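Local structure of carboxypeptidase 1 (5GIV) at residues A189-G194 with N341-S346; A195-F200 with E333-R338. The protein is a zinc-dependent metallocarboxypeptidase of the M32 family that releases C-terminal amino acids, probably one after another and with broad specificity. All blocks are in the same frame, centred on the assembly; numbering follows the deposited sequence.

Interaction 1: A189-G194 with N341-S346; sequences AVIAAG and NTVSRS
Apolar packing carries this surface contact, in which the last turn of helix 169-193 meets the extended chain that runs from helix 333-339 toward helix 357-372. Two branched side chains on consecutive helix residues face the loop. Val190, with CG1 anti to its backbone N (chi1 170°), sets that methyl 3.7 Å from Val343 CB, and the two valines cross at about a right angle. Ile191 reaches further along the loop: its CG1 lies 4.1 Å from Val343 CG1, while CD1, carried outward by an extended chi2 of 167°, stands 4.0 Å from Ser344 CA. Leu355 and Tyr501 pack on Val190, the latter from helix 487-501, so the inner end of the patch continues into the protein.

The second kind of contact is aliphatic against cationic. The extended side chain of Arg345 crosses Ile191 obliquely, its CG 3.5 Å from Ile191 CD1, and its guanidinium lays one face against that methyl, which sits 3.7 Å above the plane and toward the rim of the group. The CG2 methyl of Ile191 approaches the same group, 3.9 Å from Arg345 NH1. An alanine here lacks CG1, CG2 and CD1 and would probably weaken the packing on the Arg345 guanidinium and leave Val343 with Val190 as its partner in 189-194, loosening the loop.

No hydrogen bond joins the two segments, but Arg345 NH2 forms a salt bridge with Asp188, one residue earlier on the same helix, and Ser344 N bonds to Asp353. An ionic link to the helix thus supplements the apolar fit.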
loop_
_atom_site.group_PDB
_atom_site.type_symbol
_atom_site.label_atom_id
_atom_site.label_comp_id
_atom_site.label_asym_id
_atom_site.label_seq_id
_atom_site.Cartn_x
_atom_site.Cartn_y
_atom_site.Cartn_z
ATOM N N ALA A 189 -20.947 41.726 -2.718
ATOM C CA ALA A 189 -20.140 42.941 -2.755
ATOM C C ALA A 189 -18.738 42.647 -3.253
ATOM O O ALA A 189 -18.176 43.429 -4.031
ATOM C CB ALA A 189 -20.081 43.599 -1.378
ATOM N N VAL A 190 -18.159 41.520 -2.831
ATOM C CA VAL A 190 -16.824 41.170 -3.308
ATOM C C VAL A 190 -16.850 40.911 -4.807
ATOM O O VAL A 190 -15.992 41.398 -5.552
ATOM C CB VAL A 190 -16.263 39.967 -2.530
ATOM C CG1 VAL A 190 -15.009 39.467 -3.198
ATOM C CG2 VAL A 190 -15.960 40.364 -1.091
ATOM N N ILE A 191 -17.858 40.183 -5.283
ATOM C CA ILE A 191 -17.939 39.890 -6.707
ATOM C C ILE A 191 -18.141 41.162 -7.510
ATOM O O ILE A 191 -17.601 41.300 -8.614
ATOM C CB ILE A 191 -19.065 38.876 -6.964
ATOM C CG1 ILE A 191 -18.676 37.507 -6.382
ATOM C CG2 ILE A 191 -19.418 38.825 -8.452
ATOM C CD1 ILE A 191 -19.819 36.523 -6.302
ATOM N N ALA A 192 -18.890 42.123 -6.966
ATOM C CA ALA A 192 -19.165 43.358 -7.684
ATOM C C ALA A 192 -17.988 44.311 -7.657
ATOM O O ALA A 192 -17.892 45.177 -8.531
ATOM C CB ALA A 192 -20.403 44.054 -7.111
ATOM N N ALA A 193 -17.097 44.176 -6.678
ATOM C CA ALA A 193 -15.932 45.052 -6.617
ATOM C C ALA A 193 -14.894 44.708 -7.687
ATOM O O ALA A 193 -14.231 45.605 -8.214
ATOM C CB ALA A 193 -15.309 44.990 -5.228
ATOM N N GLY A 194 -14.735 43.440 -8.025
ATOM C CA GLY A 194 -13.716 43.094 -8.999
ATOM C C GLY A 194 -12.558 42.330 -8.368
ATOM O O GLY A 194 -12.262 42.464 -7.172
ATOM N N ASN A 341 -7.168 34.476 -2.709
ATOM C CA ASN A 341 -8.393 34.854 -2.016
ATOM C C ASN A 341 -9.405 35.473 -2.968
ATOM O O ASN A 341 -10.123 36.410 -2.609
ATOM C CB ASN A 341 -8.105 35.817 -0.864
ATOM C CG ASN A 341 -7.341 35.165 0.269
ATOM O OD1 ASN A 341 -7.857 34.271 0.942
ATOM N ND2 ASN A 341 -6.117 35.632 0.510
ATOM N N THR A 342 -9.483 34.976 -4.198
ATOM C CA THR A 342 -10.539 35.429 -5.088
ATOM C C THR A 342 -11.868 34.775 -4.725
ATOM O O THR A 342 -11.919 33.736 -4.066
ATOM C CB THR A 342 -10.198 35.123 -6.543
ATOM O OG1 THR A 342 -10.410 33.728 -6.796
ATOM C CG2 THR A 342 -8.777 35.555 -6.905
ATOM N N VAL A 343 -12.954 35.387 -5.195
ATOM C CA VAL A 343 -14.311 34.936 -4.900
ATOM C C VAL A 343 -15.121 34.971 -6.187
ATOM O O VAL A 343 -14.923 35.854 -7.025
ATOM C CB VAL A 343 -14.991 35.823 -3.830
ATOM C CG1 VAL A 343 -16.462 35.439 -3.675
ATOM C CG2 VAL A 343 -14.262 35.743 -2.500
ATOM N N SER A 344 -16.023 34.005 -6.357
ATOM C CA SER A 344 -16.969 34.049 -7.468
ATOM C C SER A 344 -18.004 32.950 -7.287
ATOM O O SER A 344 -17.721 31.908 -6.691
ATOM C CB SER A 344 -16.271 33.888 -8.822
ATOM O OG SER A 344 -15.774 32.576 -8.966
ATOM N N ARG A 345 -19.193 33.184 -7.832
ATOM C CA ARG A 345 -20.212 32.146 -7.880
ATOM C C ARG A 345 -19.774 31.087 -8.875
ATOM O O ARG A 345 -19.579 31.385 -10.056
ATOM C CB ARG A 345 -21.553 32.731 -8.297
ATOM C CG ARG A 345 -21.909 33.986 -7.560
ATOM C CD ARG A 345 -23.117 34.658 -8.179
ATOM N NE ARG A 345 -23.307 35.966 -7.565
ATOM C CZ ARG A 345 -23.126 37.122 -8.195
ATOM N NH1 ARG A 345 -22.786 37.146 -9.481
ATOM N NH2 ARG A 345 -23.305 38.258 -7.532
ATOM N N SER A 346 -19.609 29.858 -8.406
ATOM C CA SER A 346 -19.089 28.780 -9.234
ATOM C C SER A 346 -19.957 27.547 -9.019
ATOM O O SER A 346 -20.896 27.555 -8.218
ATOM C CB SER A 346 -17.611 28.495 -8.925
ATOM O OG SER A 346 -17.406 28.220 -7.542
#

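Interaction 2: A195-F200 with E333-R338; sequences APRTDF and EEEMYR
The loop 195-200, non-helical until it enters a 3-10 turn at Asp199, passes beside segment 333-338 of helix 333-339, its backbone nearest at Pro196 and Arg338, whose CA atoms are 6.1 Å apart. The motif at the inner end is a Met-aromatic contact. Phe200, with CG lying between its backbone N and carbonyl carbon (chi1 54°), points its ring at the helix, and Met336, bent at chi2 and chi3, meets it at the edge. Met336 SD lies near the ring plane, 5.4 Å from the centroid. Trp320 of helix 310-323 packs on Met336 and Val331 on Phe200, and both add to this buried corner.

At the outer end, Pro196 CB rests 3.7 Å from Arg338 CB. Between these ends one water donates to both Arg197 O and Glu335 O, joining the two backbones where no direct hydrogen bond does.

Arg197 turns its charge back onto its own loop, gripping Asp199 side-on through NE and NH2, and one guanidinium face lies against Phe200 CD2. Glu335 OE1, bonded to Thr332 N, stays 4.5 Å from Arg197 NH1, too far for a salt bridge. The tightest apolar approach comes at the ring edge, where Met336 CE lies 3.3 Å from Phe200 CE1.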
loop_
_atom_site.group_PDB
_atom_site.type_symbol
_atom_site.label_atom_id
_atom_site.label_comp_id
_atom_site.label_asym_id
_atom_site.label_seq_id
_atom_site.Cartn_x
_atom_site.Cartn_y
_atom_site.Cartn_z
ATOM N N ALA A 195 -11.844 41.488 -9.232
ATOM C CA ALA A 195 -10.871 40.519 -8.730
ATOM C C ALA A 195 -9.435 41.028 -8.825
ATOM O O ALA A 195 -9.092 41.808 -9.716
ATOM C CB ALA A 195 -10.978 39.200 -9.503
ATOM N N PRO A 196 -8.561 40.540 -7.956
ATOM C CA PRO A 196 -7.141 40.868 -8.081
ATOM C C PRO A 196 -6.553 40.175 -9.300
ATOM O O PRO A 196 -7.161 39.289 -9.900
ATOM C CB PRO A 196 -6.539 40.325 -6.787
ATOM C CG PRO A 196 -7.445 39.158 -6.437
ATOM C CD PRO A 196 -8.825 39.583 -6.868
ATOM N N ARG A 197 -5.330 40.563 -9.646
ATOM C CA ARG A 197 -4.664 39.921 -10.767
ATOM C C ARG A 197 -4.419 38.452 -10.447
ATOM O O ARG A 197 -4.033 38.106 -9.331
ATOM C CB ARG A 197 -3.347 40.632 -11.082
ATOM C CG ARG A 197 -2.597 40.008 -12.249
ATOM C CD ARG A 197 -1.211 40.596 -12.463
ATOM N NE ARG A 197 -0.509 39.867 -13.511
ATOM C CZ ARG A 197 0.809 39.836 -13.658
ATOM N NH1 ARG A 197 1.598 40.514 -12.823
ATOM N NH2 ARG A 197 1.342 39.116 -14.638
ATOM N N THR A 198 -4.666 37.581 -11.423
ATOM C CA THR A 198 -4.458 36.149 -11.237
ATOM C C THR A 198 -3.720 35.471 -12.385
ATOM O O THR A 198 -3.337 34.304 -12.233
ATOM C CB THR A 198 -5.801 35.413 -11.030
ATOM O OG1 THR A 198 -6.639 35.623 -12.170
ATOM C CG2 THR A 198 -6.528 35.891 -9.772
ATOM N N ASP A 199 -3.483 36.156 -13.507
ATOM C CA ASP A 199 -2.984 35.477 -14.703
ATOM C C ASP A 199 -1.631 34.809 -14.482
ATOM O O ASP A 199 -1.314 33.829 -15.159
ATOM C CB ASP A 199 -2.874 36.467 -15.862
ATOM C CG ASP A 199 -1.849 37.566 -15.588
ATOM O OD1 ASP A 199 -0.639 37.307 -15.756
ATOM O OD2 ASP A 199 -2.254 38.682 -15.199
ATOM N N PHE A 200 -0.811 35.316 -13.556
ATOM C CA PHE A 200 0.500 34.708 -13.354
ATOM C C PHE A 200 0.389 33.289 -12.818
ATOM O O PHE A 200 1.352 32.522 -12.926
ATOM C CB PHE A 200 1.365 35.561 -12.416
ATOM C CG PHE A 200 0.715 35.863 -11.108
ATOM C CD1 PHE A 200 0.837 34.988 -10.042
ATOM C CD2 PHE A 200 -0.018 37.021 -10.943
ATOM C CE1 PHE A 200 0.226 35.255 -8.845
ATOM C CE2 PHE A 200 -0.622 37.299 -9.753
ATOM C CZ PHE A 200 -0.505 36.417 -8.696
ATOM N N GLU A 333 4.734 40.038 -3.549
ATOM C CA GLU A 333 4.230 39.181 -2.492
ATOM C C GLU A 333 2.768 39.493 -2.189
ATOM O O GLU A 333 1.961 38.582 -1.981
ATOM C CB GLU A 333 5.104 39.338 -1.253
ATOM C CG GLU A 333 4.480 38.808 -0.002
ATOM C CD GLU A 333 5.273 39.167 1.226
ATOM O OE1 GLU A 333 6.522 39.077 1.182
ATOM O OE2 GLU A 333 4.641 39.562 2.224
ATOM N N GLU A 334 2.402 40.776 -2.170
ATOM C CA GLU A 334 1.014 41.146 -1.897
ATOM C C GLU A 334 0.072 40.622 -2.978
ATOM O O GLU A 334 -1.087 40.303 -2.692
ATOM C CB GLU A 334 0.899 42.669 -1.749
ATOM C CG GLU A 334 -0.523 43.232 -1.582
ATOM C CD GLU A 334 -1.196 42.871 -0.245
ATOM O OE1 GLU A 334 -2.404 43.178 -0.084
ATOM O OE2 GLU A 334 -0.527 42.295 0.652
ATOM N N GLU A 335 0.536 40.551 -4.226
ATOM C CA GLU A 335 -0.338 40.068 -5.286
ATOM C C GLU A 335 -0.598 38.570 -5.151
ATOM O O GLU A 335 -1.715 38.104 -5.393
ATOM C CB GLU A 335 0.259 40.411 -6.648
ATOM C CG GLU A 335 0.137 41.886 -6.970
ATOM C CD GLU A 335 0.782 42.261 -8.279
ATOM O OE1 GLU A 335 1.948 41.883 -8.502
ATOM O OE2 GLU A 335 0.127 42.963 -9.067
ATOM N N MET A 336 0.408 37.806 -4.731
ATOM C CA MET A 336 0.197 36.386 -4.504
ATOM C C MET A 336 -0.781 36.158 -3.359
ATOM O O MET A 336 -1.623 35.253 -3.428
ATOM C CB MET A 336 1.530 35.692 -4.235
ATOM C CG MET A 336 1.399 34.207 -3.963
ATOM S SD MET A 336 0.751 33.313 -5.388
ATOM C CE MET A 336 2.008 33.664 -6.587
ATOM N N TYR A 337 -0.703 36.982 -2.305
ATOM C CA TYR A 337 -1.674 36.872 -1.220
ATOM C C TYR A 337 -3.088 37.174 -1.700
ATOM O O TYR A 337 -4.044 36.500 -1.297
ATOM C CB TYR A 337 -1.299 37.798 -0.062
ATOM C CG TYR A 337 -2.464 38.103 0.855
ATOM C CD1 TYR A 337 -2.939 37.161 1.749
ATOM C CD2 TYR A 337 -3.098 39.340 0.810
ATOM C CE1 TYR A 337 -4.012 37.439 2.578
ATOM C CE2 TYR A 337 -4.166 39.633 1.637
ATOM C CZ TYR A 337 -4.619 38.684 2.518
ATOM O OH TYR A 337 -5.685 38.981 3.336
ATOM N N ARG A 338 -3.253 38.186 -2.547
ATOM C CA ARG A 338 -4.601 38.493 -3.009
ATOM C C ARG A 338 -5.115 37.429 -3.970
ATOM O O ARG A 338 -6.315 37.136 -3.981
ATOM C CB ARG A 338 -4.641 39.869 -3.669
ATOM C CG ARG A 338 -4.147 40.986 -2.776
ATOM C CD ARG A 338 -3.990 42.281 -3.564
ATOM N NE ARG A 338 -5.119 43.177 -3.356
ATOM C CZ ARG A 338 -5.144 44.116 -2.416
ATOM N NH1 ARG A 338 -4.092 44.280 -1.617
ATOM N NH2 ARG A 338 -6.213 44.896 -2.277
HETATM O O HOH W 1 -3.241 39.568 -7.167
#

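Both interactions join the same two neighbourhoods of the chain: 189-194 leads directly into 195-200, and helix 333-339 leads into the loop 341-346, so helix and loop exchange roles between them. Their centres are about 14 Å apart, and they meet where Thr342 CG2 packs on Thr198 CG2 at 3.7 Å. Neither belongs to the core of the enzyme. Interaction 1 is a surface contact made by aliphatic branches and the face of an arginine; interaction 2 is partly buried, with an aromatic and sulfur corner inside and a water bridging the backbones. Tyr501 of helix 487-501 touches both, and both lie away from the zinc site.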